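PDB 1O8X: tryparedoxin from Crithidia fasciculata, which probably acts as a thioredoxin-like dithiol-disulfide oxidoreductase, passing electrons along a trypanosomatid pathway that counters oxidative stress. Local coordinates for residues P9-L14 / L87-A92; F67-E72 / A92-V97; T111-D116 / V123-R128. The protein carries 1 engineered substitution. All blocks are in the same frame, centred on the assembly; numbering follows the deposited sequence.

Contact 1: residues P9-L14 / L87-A92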
ATOM      1  N   PRO A   9       0.406   5.952 -13.335  1.00 33.95           N
ATOM      2  CA  PRO A   9       0.589   6.149 -14.777  1.00 34.24           C
ATOM      3  C   PRO A   9       2.065   6.204 -15.144  1.00 34.46           C
ATOM      4  O   PRO A   9       2.809   7.049 -14.641  1.00 34.23           O
ATOM      5  CB  PRO A   9      -0.110   7.489 -15.052  1.00 34.47           C
ATOM      6  CG  PRO A   9      -0.133   8.202 -13.753  1.00 34.45           C
ATOM      7  CD  PRO A   9      -0.172   7.146 -12.690  1.00 34.12           C
ATOM      8  N   GLY A  10       2.473   5.266 -15.990  1.00 34.77           N
ATOM      9  CA  GLY A  10       3.823   5.235 -16.517  1.00 35.29           C
ATOM     10  C   GLY A  10       4.893   4.840 -15.522  1.00 35.37           C
ATOM     11  O   GLY A  10       6.070   5.121 -15.735  1.00 35.63           O
ATOM     12  N   ILE A  11       4.491   4.195 -14.429  1.00 35.30           N
ATOM     13  CA  ILE A  11       5.460   3.637 -13.496  1.00 34.97           C
ATOM     14  C   ILE A  11       5.582   2.143 -13.772  1.00 34.24           C
ATOM     15  O   ILE A  11       4.639   1.382 -13.556  1.00 35.06           O
ATOM     16  CB  ILE A  11       5.068   3.930 -12.023  1.00 35.16           C
ATOM     17  CG1 ILE A  11       5.122   5.438 -11.738  1.00 35.68           C
ATOM     18  CG2 ILE A  11       5.984   3.170 -11.064  1.00 35.29           C
ATOM     19  CD1 ILE A  11       4.434   5.859 -10.441  1.00 36.35           C
ATOM     20  N   GLU A  12       6.745   1.733 -14.263  1.00 33.10           N
ATOM     21  CA  GLU A  12       6.962   0.351 -14.675  1.00 31.71           C
ATOM     22  C   GLU A  12       7.575  -0.506 -13.576  1.00 29.96           C
ATOM     23  O   GLU A  12       7.482  -1.728 -13.617  1.00 28.82           O
ATOM     24  CB  GLU A  12       7.866   0.313 -15.907  1.00 32.49           C
ATOM     25  CG  GLU A  12       7.160   0.623 -17.218  1.00 34.54           C
ATOM     26  CD  GLU A  12       7.881   0.022 -18.412  1.00 36.90           C
ATOM     27  OE1 GLU A  12       9.125   0.129 -18.477  1.00 37.76           O
ATOM     28  OE2 GLU A  12       7.207  -0.562 -19.292  1.00 39.14           O
ATOM     29  N   LYS A  13       8.216   0.140 -12.607  1.00 28.48           N
ATOM     30  CA  LYS A  13       8.927  -0.573 -11.550  1.00 27.20           C
ATOM     31  C   LYS A  13       8.598  -0.015 -10.180  1.00 25.36           C
ATOM     32  O   LYS A  13       8.394   1.185 -10.023  1.00 25.59           O
ATOM     33  CB  LYS A  13      10.440  -0.515 -11.767  1.00 28.05           C
ATOM     34  CG  LYS A  13      10.918  -1.192 -13.044  1.00 30.35           C
ATOM     35  CD  LYS A  13      12.280  -1.831 -12.857  1.00 34.38           C
ATOM     36  CE  LYS A  13      12.717  -2.546 -14.121  1.00 36.17           C
ATOM     37  NZ  LYS A  13      12.918  -1.603 -15.271  1.00 37.75           N
ATOM     38  N   LEU A  14       8.563  -0.905  -9.196  1.00 22.90           N
ATOM     39  CA  LEU A  14       8.366  -0.522  -7.801  1.00 20.80           C
ATOM     40  C   LEU A  14       9.535  -1.033  -6.991  1.00 20.40           C
ATOM     41  O   LEU A  14      10.166  -2.029  -7.366  1.00 20.38           O
ATOM     42  CB  LEU A  14       7.070  -1.118  -7.244  1.00 20.12           C
ATOM     43  CG  LEU A  14       5.767  -0.712  -7.923  1.00 19.54           C
ATOM     44  CD1 LEU A  14       4.646  -1.599  -7.387  1.00 20.50           C
ATOM     45  CD2 LEU A  14       5.477   0.757  -7.661  1.00 20.07           C
ATOM     46  N   LEU A  87       6.261  -3.615  -1.096  1.00 13.37           N
ATOM     47  CA  LEU A  87       6.780  -2.773  -2.180  1.00 13.99           C
ATOM     48  C   LEU A  87       6.592  -1.297  -1.879  1.00 13.66           C
ATOM     49  O   LEU A  87       5.868  -0.947  -0.949  1.00 13.39           O
ATOM     50  CB  LEU A  87       6.084  -3.115  -3.499  1.00 14.67           C
ATOM     51  CG  LEU A  87       5.958  -4.589  -3.858  1.00 15.67           C
ATOM     52  CD1 LEU A  87       5.278  -4.750  -5.211  1.00 16.63           C
ATOM     53  CD2 LEU A  87       7.312  -5.251  -3.859  1.00 17.75           C
ATOM     54  N   ALA A  88       7.215  -0.439  -2.684  1.00 14.59           N
ATOM     55  CA  ALA A  88       7.026   1.002  -2.559  1.00 15.31           C
ATOM     56  C   ALA A  88       7.075   1.700  -3.895  1.00 16.47           C
ATOM     57  O   ALA A  88       7.846   1.317  -4.781  1.00 17.06           O
ATOM     58  CB  ALA A  88       8.085   1.609  -1.640  1.00 16.12           C
ATOM     59  N   VAL A  89       6.258   2.738  -4.034  1.00 16.60           N
ATOM     60  CA  VAL A  89       6.437   3.678  -5.149  1.00 17.75           C
ATOM     61  C   VAL A  89       7.763   4.382  -4.890  1.00 19.28           C
ATOM     62  O   VAL A  89       8.007   4.844  -3.779  1.00 18.46           O
ATOM     63  CB  VAL A  89       5.291   4.720  -5.227  1.00 17.68           C
ATOM     64  CG1 VAL A  89       5.553   5.725  -6.354  1.00 18.24           C
ATOM     65  CG2 VAL A  89       3.943   4.027  -5.426  1.00 17.88           C
ATOM     66  N   PRO A  90       8.643   4.450  -5.892  1.00 20.66           N
ATOM     67  CA  PRO A  90       9.936   5.094  -5.667  1.00 21.95           C
ATOM     68  C   PRO A  90       9.767   6.547  -5.235  1.00 22.41           C
ATOM     69  O   PRO A  90       8.831   7.210  -5.688  1.00 22.82           O
ATOM     70  CB  PRO A  90      10.623   5.000  -7.037  1.00 22.19           C
ATOM     71  CG  PRO A  90       9.967   3.836  -7.716  1.00 21.60           C
ATOM     72  CD  PRO A  90       8.528   3.913  -7.260  1.00 21.10           C
ATOM     73  N   PHE A  91      10.634   7.013  -4.342  1.00 23.42           N
ATOM     74  CA  PHE A  91      10.590   8.381  -3.839  1.00 24.51           C
ATOM     75  C   PHE A  91      10.574   9.434  -4.962  1.00 25.43           C
ATOM     76  O   PHE A  91       9.927  10.474  -4.825  1.00 25.63           O
ATOM     77  CB  PHE A  91      11.762   8.640  -2.879  1.00 24.99           C
ATOM     78  CG  PHE A  91      11.713   9.991  -2.222  1.00 25.66           C
ATOM     79  CD1 PHE A  91      10.872  10.217  -1.136  1.00 26.26           C
ATOM     80  CD2 PHE A  91      12.486  11.049  -2.705  1.00 26.55           C
ATOM     81  CE1 PHE A  91      10.810  11.473  -0.527  1.00 25.83           C
ATOM     82  CE2 PHE A  91      12.427  12.308  -2.105  1.00 26.76           C
ATOM     83  CZ  PHE A  91      11.597  12.522  -1.016  1.00 26.61           C
ATOM     84  N   ALA A  92      11.272   9.149  -6.063  1.00 26.18           N
ATOM     85  CA  ALA A  92      11.302  10.027  -7.239  1.00 27.29           C
ATOM     86  C   ALA A  92       9.936  10.209  -7.900  1.00 27.82           C
ATOM     87  O   ALA A  92       9.709  11.203  -8.596  1.00 28.57           O
ATOM     88  CB  ALA A  92      12.319   9.514  -8.257  1.00 27.45           C
TER
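The junction between the N-terminal hairpin and the central sheet of this thioredoxin-like fold is made where Leu14, on strand 13-16, packs against strand 87-88 and the turn that follows it. The two strands run antiparallel as neighbours, and their backbone pairing is carried by Ala88 with Arg15, one residue beyond Leu14. Within residues 9-14 and 87-92 the contact is therefore one of van der Waals surfaces, and Leu14 carries most of it.

Leu14 touches at three levels. Its CB rests on the carbonyl oxygen of Ala88 (CB to O, 3.5 Å). A chi1 of -61° sets CG beside the backbone N, anti to the carbonyl carbon. The two methyls meet different partners. CD1 of Leu14 meets CD1 of Leu87 at 3.9 Å, and these two side chains cross at about a right angle. CD2 of Leu14 instead lies against the next residues, 4.0 Å from CA of Val89 and 4.2 Å from its CG2.

Two further contacts involve Pro90 and Ile11. Pro90 presents the CG-CD edge of its ring, both atoms 3.9 Å from the backbone O of Lys13, while Ile11 reaches with its terminal CD1 to CG1 of Val89 at 4.2 Å. Val66 of strand 63-69 touches both Leu14 and Val89, and Val21 of strand 19-22 touches Leu87, continuing the apolar contacts onto the neighbouring strands. Such an arrangement, a hairpin added beside the short strand 87-88, is characteristic of the extended thioredoxin fold of tryparedoxin.

Contact 2: residues F67-E72 / A92-V97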
ATOM      1  N   PHE A  67       3.683   0.690  -0.576  1.00 11.91           N
ATOM      2  CA  PHE A  67       3.837   1.884   0.245  1.00 12.29           C
ATOM      3  C   PHE A  67       3.856   3.146  -0.616  1.00 12.60           C
ATOM      4  O   PHE A  67       4.662   3.257  -1.556  1.00 14.15           O
ATOM      5  CB  PHE A  67       5.125   1.750   1.069  1.00 13.03           C
ATOM      6  CG  PHE A  67       5.480   2.973   1.894  1.00 13.18           C
ATOM      7  CD1 PHE A  67       4.520   3.665   2.626  1.00 13.85           C
ATOM      8  CD2 PHE A  67       6.806   3.395   1.964  1.00 15.71           C
ATOM      9  CE1 PHE A  67       4.884   4.775   3.389  1.00 14.89           C
ATOM     10  CE2 PHE A  67       7.159   4.502   2.714  1.00 16.36           C
ATOM     11  CZ  PHE A  67       6.193   5.189   3.429  1.00 15.54           C
ATOM     12  N   CYS A  68       2.946   4.063  -0.282  1.00 12.96           N
ATOM     13  CA  CYS A  68       2.787   5.357  -0.933  1.00 13.46           C
ATOM     14  C   CYS A  68       3.120   6.425   0.098  1.00 13.49           C
ATOM     15  O   CYS A  68       2.311   6.737   0.966  1.00 13.07           O
ATOM     16  CB  CYS A  68       1.350   5.505  -1.419  1.00 14.18           C
ATOM     17  SG  CYS A  68       0.895   4.317  -2.688  1.00 14.89           S
ATOM     18  N   THR A  69       4.324   6.968   0.013  1.00 14.69           N
ATOM     19  CA  THR A  69       4.845   7.791   1.078  1.00 15.49           C
ATOM     20  C   THR A  69       4.295   9.228   1.170  1.00 14.89           C
ATOM     21  O   THR A  69       4.057   9.869   0.156  1.00 15.67           O
ATOM     22  CB  THR A  69       6.380   7.784   0.970  1.00 17.30           C
ATOM     23  OG1 THR A  69       6.929   8.391   2.137  1.00 20.01           O
ATOM     24  CG2 THR A  69       6.879   8.645  -0.200  1.00 19.23           C
ATOM     25  N   TRP A  70       4.091   9.701   2.397  1.00 14.57           N
ATOM     26  CA  TRP A  70       3.891  11.129   2.658  1.00 14.73           C
ATOM     27  C   TRP A  70       5.142  11.768   3.305  1.00 15.46           C
ATOM     28  O   TRP A  70       5.104  12.925   3.733  1.00 15.98           O
ATOM     29  CB  TRP A  70       2.659  11.351   3.537  1.00 14.31           C
ATOM     30  CG  TRP A  70       1.338  11.276   2.796  1.00 13.22           C
ATOM     31  CD1 TRP A  70       1.092  10.737   1.551  1.00 14.01           C
ATOM     32  CD2 TRP A  70       0.082  11.736   3.283  1.00 12.44           C
ATOM     33  NE1 TRP A  70      -0.243  10.867   1.238  1.00 13.90           N
ATOM     34  CE2 TRP A  70      -0.885  11.474   2.287  1.00 12.55           C
ATOM     35  CE3 TRP A  70      -0.329  12.362   4.465  1.00 12.70           C
ATOM     36  CZ2 TRP A  70      -2.232  11.820   2.443  1.00 12.76           C
ATOM     37  CZ3 TRP A  70      -1.655  12.691   4.624  1.00 13.21           C
ATOM     38  CH2 TRP A  70      -2.598  12.418   3.621  1.00 13.55           C
ATOM     39  N   ASP A  71       6.239  11.016   3.368  1.00 16.98           N
ATOM     40  CA  ASP A  71       7.536  11.593   3.712  1.00 18.54           C
ATOM     41  C   ASP A  71       8.026  12.508   2.605  1.00 19.52           C
ATOM     42  O   ASP A  71       8.016  12.135   1.438  1.00 20.65           O
ATOM     43  CB  ASP A  71       8.583  10.511   3.948  1.00 19.24           C
ATOM     44  CG  ASP A  71       8.424   9.858   5.293  1.00 20.44           C
ATOM     45  OD1 ASP A  71       8.662  10.520   6.329  1.00 23.81           O
ATOM     46  OD2 ASP A  71       8.027   8.700   5.396  1.00 23.06           O
ATOM     47  N   GLU A  72       8.513  13.686   2.992  1.00 20.58           N
ATOM     48  CA  GLU A  72       9.055  14.645   2.026  1.00 21.77           C
ATOM     49  C   GLU A  72      10.570  14.633   1.911  1.00 23.48           C
ATOM     50  O   GLU A  72      11.124  15.289   1.033  1.00 25.04           O
ATOM     51  CB  GLU A  72       8.492  16.033   2.310  1.00 21.54           C
ATOM     52  CG  GLU A  72       7.001  16.001   2.071  1.00 19.29           C
ATOM     53  CD  GLU A  72       6.311  17.322   2.263  1.00 18.02           C
ATOM     54  OE1 GLU A  72       6.886  18.368   1.914  1.00 17.45           O
ATOM     55  OE2 GLU A  72       5.169  17.297   2.735  1.00 17.45           O
ATOM     56  N   ALA A  92      11.272   9.149  -6.063  1.00 26.18           N
ATOM     57  CA  ALA A  92      11.302  10.027  -7.239  1.00 27.29           C
ATOM     58  C   ALA A  92       9.936  10.209  -7.900  1.00 27.82           C
ATOM     59  O   ALA A  92       9.709  11.203  -8.596  1.00 28.57           O
ATOM     60  CB  ALA A  92      12.319   9.514  -8.257  1.00 27.45           C
ATOM     61  N   GLN A  93       9.028   9.255  -7.671  1.00 27.86           N
ATOM     62  CA  GLN A  93       7.682   9.293  -8.241  1.00 27.79           C
ATOM     63  C   GLN A  93       6.651   9.755  -7.206  1.00 27.24           C
ATOM     64  O   GLN A  93       5.485   9.356  -7.261  1.00 26.39           O
ATOM     65  CB  GLN A  93       7.310   7.927  -8.832  1.00 28.20           C
ATOM     66  CG  GLN A  93       7.647   7.755 -10.320  1.00 30.88           C
ATOM     67  CD  GLN A  93       9.135   7.600 -10.596  1.00 33.35           C
ATOM     68  OE1 GLN A  93       9.665   8.220 -11.523  1.00 35.47           O
ATOM     69  NE2 GLN A  93       9.810   6.772  -9.806  1.00 35.31           N
ATOM     70  N   SER A  94       7.083  10.609  -6.279  1.00 26.88           N
ATOM     71  CA  SER A  94       6.211  11.156  -5.236  1.00 27.35           C
ATOM     72  C   SER A  94       5.032  11.947  -5.775  1.00 27.01           C
ATOM     73  O   SER A  94       3.960  11.945  -5.161  1.00 27.06           O
ATOM     74  CB  SER A  94       6.996  12.031  -4.261  1.00 27.37           C
ATOM     75  OG  SER A  94       7.779  11.237  -3.382  1.00 27.93           O
ATOM     76  N   GLU A  95       5.220  12.626  -6.907  1.00 26.89           N
ATOM     77  CA  GLU A  95       4.129  13.362  -7.542  1.00 27.17           C
ATOM     78  C   GLU A  95       2.961  12.424  -7.849  1.00 25.57           C
ATOM     79  O   GLU A  95       1.797  12.795  -7.654  1.00 25.42           O
ATOM     80  CB  GLU A  95       4.618  14.071  -8.807  1.00 28.01           C
ATOM     81  CG  GLU A  95       5.310  15.400  -8.529  1.00 32.78           C
ATOM     82  CD  GLU A  95       6.622  15.578  -9.286  1.00 37.67           C
ATOM     83  OE1 GLU A  95       6.935  14.755 -10.178  1.00 40.48           O
ATOM     84  OE2 GLU A  95       7.359  16.545  -8.979  1.00 40.47           O
ATOM     85  N   ALA A  96       3.272  11.205  -8.287  1.00 24.20           N
ATOM     86  CA  ALA A  96       2.246  10.197  -8.549  1.00 22.94           C
ATOM     87  C   ALA A  96       1.523   9.849  -7.254  1.00 21.54           C
ATOM     88  O   ALA A  96       0.321   9.642  -7.264  1.00 21.34           O
ATOM     89  CB  ALA A  96       2.835   8.951  -9.177  1.00 23.44           C
ATOM     90  N   VAL A  97       2.258   9.793  -6.142  1.00 20.12           N
ATOM     91  CA  VAL A  97       1.651   9.485  -4.846  1.00 18.52           C
ATOM     92  C   VAL A  97       0.717  10.599  -4.387  1.00 18.01           C
ATOM     93  O   VAL A  97      -0.367  10.332  -3.850  1.00 16.39           O
ATOM     94  CB  VAL A  97       2.718   9.203  -3.762  1.00 18.39           C
ATOM     95  CG1 VAL A  97       2.057   9.085  -2.388  1.00 17.68           C
ATOM     96  CG2 VAL A  97       3.472   7.933  -4.098  1.00 19.48           C
TER
HETATM   97  O   HOH W   1       7.279  12.815  -1.107  1.00 29.52           O
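Val97, in the first turn of helix 94-103, points its side chain at the C-terminal end of strand 63-69, meeting Cys68, Thr69 and Trp70 where a helix covers the central sheet of the thioredoxin fold. It serves as a compact example of helix-on-sheet packing, in which the two branches of one valine divide the work.

CG1 lies anti to the backbone N (chi1 172°) and carries most of the contact. It approaches the carbonyl of Thr69 to 3.3 Å from O, touches CB of Cys68 at 3.8 Å, and stands at the edge of the Trp70 ring, near its plane, 4.4 Å from CD1. CG2 lies over the backbone of Cys68, with CA at 4.1 Å. Cys68 offers its CB rather than its sulfur: SG is anti to the carbonyl carbon, and the side chain also packs on Phe33 and Phe35 of strand 30-36. The indole of Trp70 is held at its polar end by NE1 bonding to Ser101 OG, farther along the same helix.

After Thr69 the strand ends in an ST turn, with Asp71 N donating to OG1 of Thr69 (3.0 Å, 147° at the hydrogen). The Trp70 carbonyl accepts from Trp39 NE1, next to Cys40, which forms the redox disulfide in the natural protein but not here, where its partner position is the engineered Ala43. The CG2 methyl of Thr69 lies beside OG of Ser94, an atom also bonded to the Phe91 carbonyl. One water bridges the two segments, donating one hydrogen to Asp71 O at 2.7 Å and the other to Ser94 OG at 2.8 Å.

Contact 3: residues T111-D116 / V123-R128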
ATOM      1  N   THR A 111      -3.596   5.116   5.941  1.00 10.92           N
ATOM      2  CA  THR A 111      -4.789   4.736   5.167  1.00 10.84           C
ATOM      3  C   THR A 111      -4.383   3.574   4.281  1.00 10.45           C
ATOM      4  O   THR A 111      -3.260   3.550   3.788  1.00 11.07           O
ATOM      5  CB  THR A 111      -5.290   5.928   4.346  1.00 11.60           C
ATOM      6  OG1 THR A 111      -5.910   6.865   5.230  1.00 13.31           O
ATOM      7  CG2 THR A 111      -6.403   5.533   3.391  1.00 12.50           C
ATOM      8  N   LEU A 112      -5.297   2.631   4.079  1.00 10.21           N
ATOM      9  CA  LEU A 112      -4.994   1.455   3.271  1.00 11.13           C
ATOM     10  C   LEU A 112      -6.149   1.221   2.307  1.00 12.24           C
ATOM     11  O   LEU A 112      -7.267   0.968   2.768  1.00 14.19           O
ATOM     12  CB  LEU A 112      -4.799   0.276   4.227  1.00 13.56           C
ATOM     13  CG  LEU A 112      -4.215  -1.048   3.769  1.00 13.33           C
ATOM     14  CD1 LEU A 112      -2.833  -0.876   3.252  1.00 12.47           C
ATOM     15  CD2 LEU A 112      -4.215  -2.013   4.928  1.00 14.46           C
ATOM     16  N   ILE A 113      -5.866   1.288   1.004  1.00 12.25           N
ATOM     17  CA  ILE A 113      -6.882   1.169  -0.038  1.00 12.78           C
ATOM     18  C   ILE A 113      -6.548   0.016  -0.952  1.00 11.80           C
ATOM     19  O   ILE A 113      -5.458  -0.037  -1.520  1.00 12.55           O
ATOM     20  CB  ILE A 113      -6.969   2.487  -0.806  1.00 13.71           C
ATOM     21  CG1 ILE A 113      -7.375   3.556   0.222  1.00 16.80           C
ATOM     22  CG2 ILE A 113      -7.917   2.395  -2.027  1.00 14.75           C
ATOM     23  CD1 ILE A 113      -7.830   4.830  -0.286  1.00 19.01           C
ATOM     24  N   GLY A 114      -7.489  -0.905  -1.106  1.00 11.38           N
ATOM     25  CA  GLY A 114      -7.262  -2.078  -1.931  1.00 11.23           C
ATOM     26  C   GLY A 114      -7.972  -1.981  -3.257  1.00 11.32           C
ATOM     27  O   GLY A 114      -9.158  -1.649  -3.299  1.00 11.85           O
ATOM     28  N   VAL A 115      -7.222  -2.220  -4.323  1.00 12.42           N
ATOM     29  CA  VAL A 115      -7.746  -2.228  -5.680  1.00 12.90           C
ATOM     30  C   VAL A 115      -7.412  -3.546  -6.368  1.00 13.04           C
ATOM     31  O   VAL A 115      -6.391  -4.174  -6.068  1.00 14.49           O
ATOM     32  CB  VAL A 115      -7.230  -1.011  -6.514  1.00 13.68           C
ATOM     33  CG1 VAL A 115      -7.472   0.312  -5.776  1.00 14.16           C
ATOM     34  CG2 VAL A 115      -5.769  -1.149  -6.870  1.00 14.46           C
ATOM     35  N   ASP A 116      -8.252  -3.964  -7.297  1.00 12.92           N
ATOM     36  CA  ASP A 116      -7.949  -5.144  -8.090  1.00 13.69           C
ATOM     37  C   ASP A 116      -6.930  -4.748  -9.161  1.00 14.29           C
ATOM     38  O   ASP A 116      -7.183  -3.828  -9.942  1.00 15.31           O
ATOM     39  CB  ASP A 116      -9.241  -5.645  -8.720  1.00 14.19           C
ATOM     40  CG  ASP A 116      -9.025  -6.811  -9.606  1.00 15.25           C
ATOM     41  OD1 ASP A 116      -8.581  -7.862  -9.106  1.00 16.67           O
ATOM     42  OD2 ASP A 116      -9.256  -6.736 -10.823  1.00 16.98           O
ATOM     43  N   VAL A 123     -11.732  -2.084  -4.348  1.00 12.85           N
ATOM     44  CA  VAL A 123     -12.292  -3.157  -3.560  1.00 13.02           C
ATOM     45  C   VAL A 123     -12.634  -2.643  -2.151  1.00 12.26           C
ATOM     46  O   VAL A 123     -13.757  -2.833  -1.679  1.00 13.20           O
ATOM     47  CB  VAL A 123     -11.321  -4.354  -3.513  1.00 13.18           C
ATOM     48  CG1 VAL A 123     -11.841  -5.428  -2.580  1.00 14.44           C
ATOM     49  CG2 VAL A 123     -11.116  -4.916  -4.931  1.00 14.50           C
ATOM     50  N   THR A 124     -11.680  -1.987  -1.478  1.00 11.51           N
ATOM     51  CA  THR A 124     -11.936  -1.470  -0.131  1.00 11.51           C
ATOM     52  C   THR A 124     -11.177  -0.179   0.089  1.00 11.32           C
ATOM     53  O   THR A 124     -10.041  -0.030  -0.363  1.00 11.75           O
ATOM     54  CB  THR A 124     -11.558  -2.529   0.945  1.00 11.95           C
ATOM     55  OG1 THR A 124     -11.836  -2.006   2.257  1.00 12.66           O
ATOM     56  CG2 THR A 124     -10.066  -2.937   0.924  1.00 12.56           C
ATOM     57  N   THR A 125     -11.812   0.760   0.782  1.00 11.52           N
ATOM     58  CA  THR A 125     -11.121   1.997   1.141  1.00 12.25           C
ATOM     59  C   THR A 125     -10.891   2.100   2.640  1.00 12.44           C
ATOM     60  O   THR A 125     -10.364   3.105   3.115  1.00 12.95           O
ATOM     61  CB  THR A 125     -11.936   3.232   0.686  1.00 12.88           C
ATOM     62  OG1 THR A 125     -13.281   3.109   1.181  1.00 14.81           O
ATOM     63  CG2 THR A 125     -12.030   3.285  -0.840  1.00 14.01           C
ATOM     64  N   ARG A 126     -11.291   1.068   3.377  1.00 11.23           N
ATOM     65  CA  ARG A 126     -11.360   1.144   4.841  1.00 12.17           C
ATOM     66  C   ARG A 126     -10.514   0.097   5.549  1.00 11.10           C
ATOM     67  O   ARG A 126     -10.687  -0.135   6.753  1.00 11.38           O
ATOM     68  CB  ARG A 126     -12.810   1.013   5.292  1.00 13.15           C
ATOM     69  CG  ARG A 126     -13.743   2.084   4.765  1.00 14.00           C
ATOM     70  CD  ARG A 126     -15.062   1.514   4.191  1.00 17.13           C
ATOM     71  NE  ARG A 126     -15.573   0.456   5.051  1.00 17.43           N
ATOM     72  CZ  ARG A 126     -15.633  -0.849   4.772  1.00 16.53           C
ATOM     73  NH1 ARG A 126     -16.056  -1.665   5.722  1.00 16.72           N
ATOM     74  NH2 ARG A 126     -15.297  -1.354   3.572  1.00 16.00           N
ATOM     75  N   ALA A 127      -9.570  -0.511   4.822  1.00 11.13           N
ATOM     76  CA  ALA A 127      -8.806  -1.619   5.364  1.00 11.15           C
ATOM     77  C   ALA A 127      -7.957  -1.255   6.592  1.00 11.24           C
ATOM     78  O   ALA A 127      -7.714  -2.112   7.445  1.00 11.96           O
ATOM     79  CB  ALA A 127      -7.962  -2.247   4.286  1.00 11.92           C
ATOM     80  N   ARG A 128      -7.537   0.011   6.732  1.00 10.86           N
ATOM     81  CA  ARG A 128      -6.796   0.404   7.932  1.00 11.40           C
ATOM     82  C   ARG A 128      -7.667   0.250   9.179  1.00 11.75           C
ATOM     83  O   ARG A 128      -7.152  -0.053  10.253  1.00 13.65           O
ATOM     84  CB  ARG A 128      -6.282   1.834   7.778  1.00 12.11           C
ATOM     85  CG  ARG A 128      -5.603   2.438   8.997  1.00 11.74           C
ATOM     86  CD  ARG A 128      -6.597   3.205   9.864  1.00 11.74           C
ATOM     87  NE  ARG A 128      -5.978   3.868  10.989  1.00 12.95           N
ATOM     88  CZ  ARG A 128      -5.567   3.249  12.077  1.00 12.80           C
ATOM     89  NH1 ARG A 128      -5.700   1.932  12.203  1.00 13.76           N
ATOM     90  NH2 ARG A 128      -5.001   3.952  13.054  1.00 14.42           N
TER
HETATM   91  O   HOH W   2      -8.022   2.535   5.065  1.00 12.86           O
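Leu112 and Ala127 face each other where the hairpin of strands 111-116 and 122-124 passes into helix 127-131, and the leucine can be followed outward atom by atom. Its CB lies 3.7 Å from the backbone N of Arg128. CG, anti to the backbone N (chi1 -168°), sits over the Ala127 methyl, and the tip atom CD2 comes to 3.8 Å from that CB. The side chain also touches Phe32 and Tyr34 of strand 30-36 and Phe46 and Leu50 of helix 41-57, which places the first residues of helix 127-131 beside the core.

Backbone polar groups fasten the same region. Ala127 N makes a weak bond to Leu112 O. Water 2 accepts from both Leu112 N and Arg128 N and donates to Thr125 O, bridging the strand and the start of the helix beside that weak direct bond.

Farther along, Val123 and Thr124 of one strand both face Gly114 of the other, a classic beta bulge. Gly114 N donates to Thr124 O at 2.8 Å, in the plane of that carbonyl, while Gly114 O is gripped by two donors, Val123 N at 2.8 Å and Thr124 N at 3.1 Å. The two lie on one side of the carbonyl plane, tilted 22° and 21° from it. The glycine has no side chain to meet Thr124, whose CG2 methyl lies close above the backbone, 4.1 Å from Gly114 CA. On the neighbouring strand residue, Ile113 CA makes a CA-H...O contact with Thr124 O.

The chemistry implies a division of labour: the Gly114 oxygen, accepting two hydrogen bonds, absorbs the extra residue of the edge strand, while the water serves Leu112 N, Arg128 N and Thr125 O as strand gives way to helix.

From the N terminus, residues 9-14 meet 87-92, so contact 1 closes a long loop containing much of the sheet. Residues 67-72 lie within that loop but find their partner at its far end and just beyond, at 92-97, so contacts 1 and 2 cross, sharing Ala92. They also touch directly, through probable backbone hydrogen bonds of Phe67 with Leu87 and Val89 between neighbouring strands. Contact 3 follows in series as a short hairpin closure, its centre about 19 Å from that of contact 1 and about 18 Å from that of contact 2. The crossed pair thus joins the N-terminal hairpin and helix 94-103 to one part of the sheet, while contact 3 finishes its other edge.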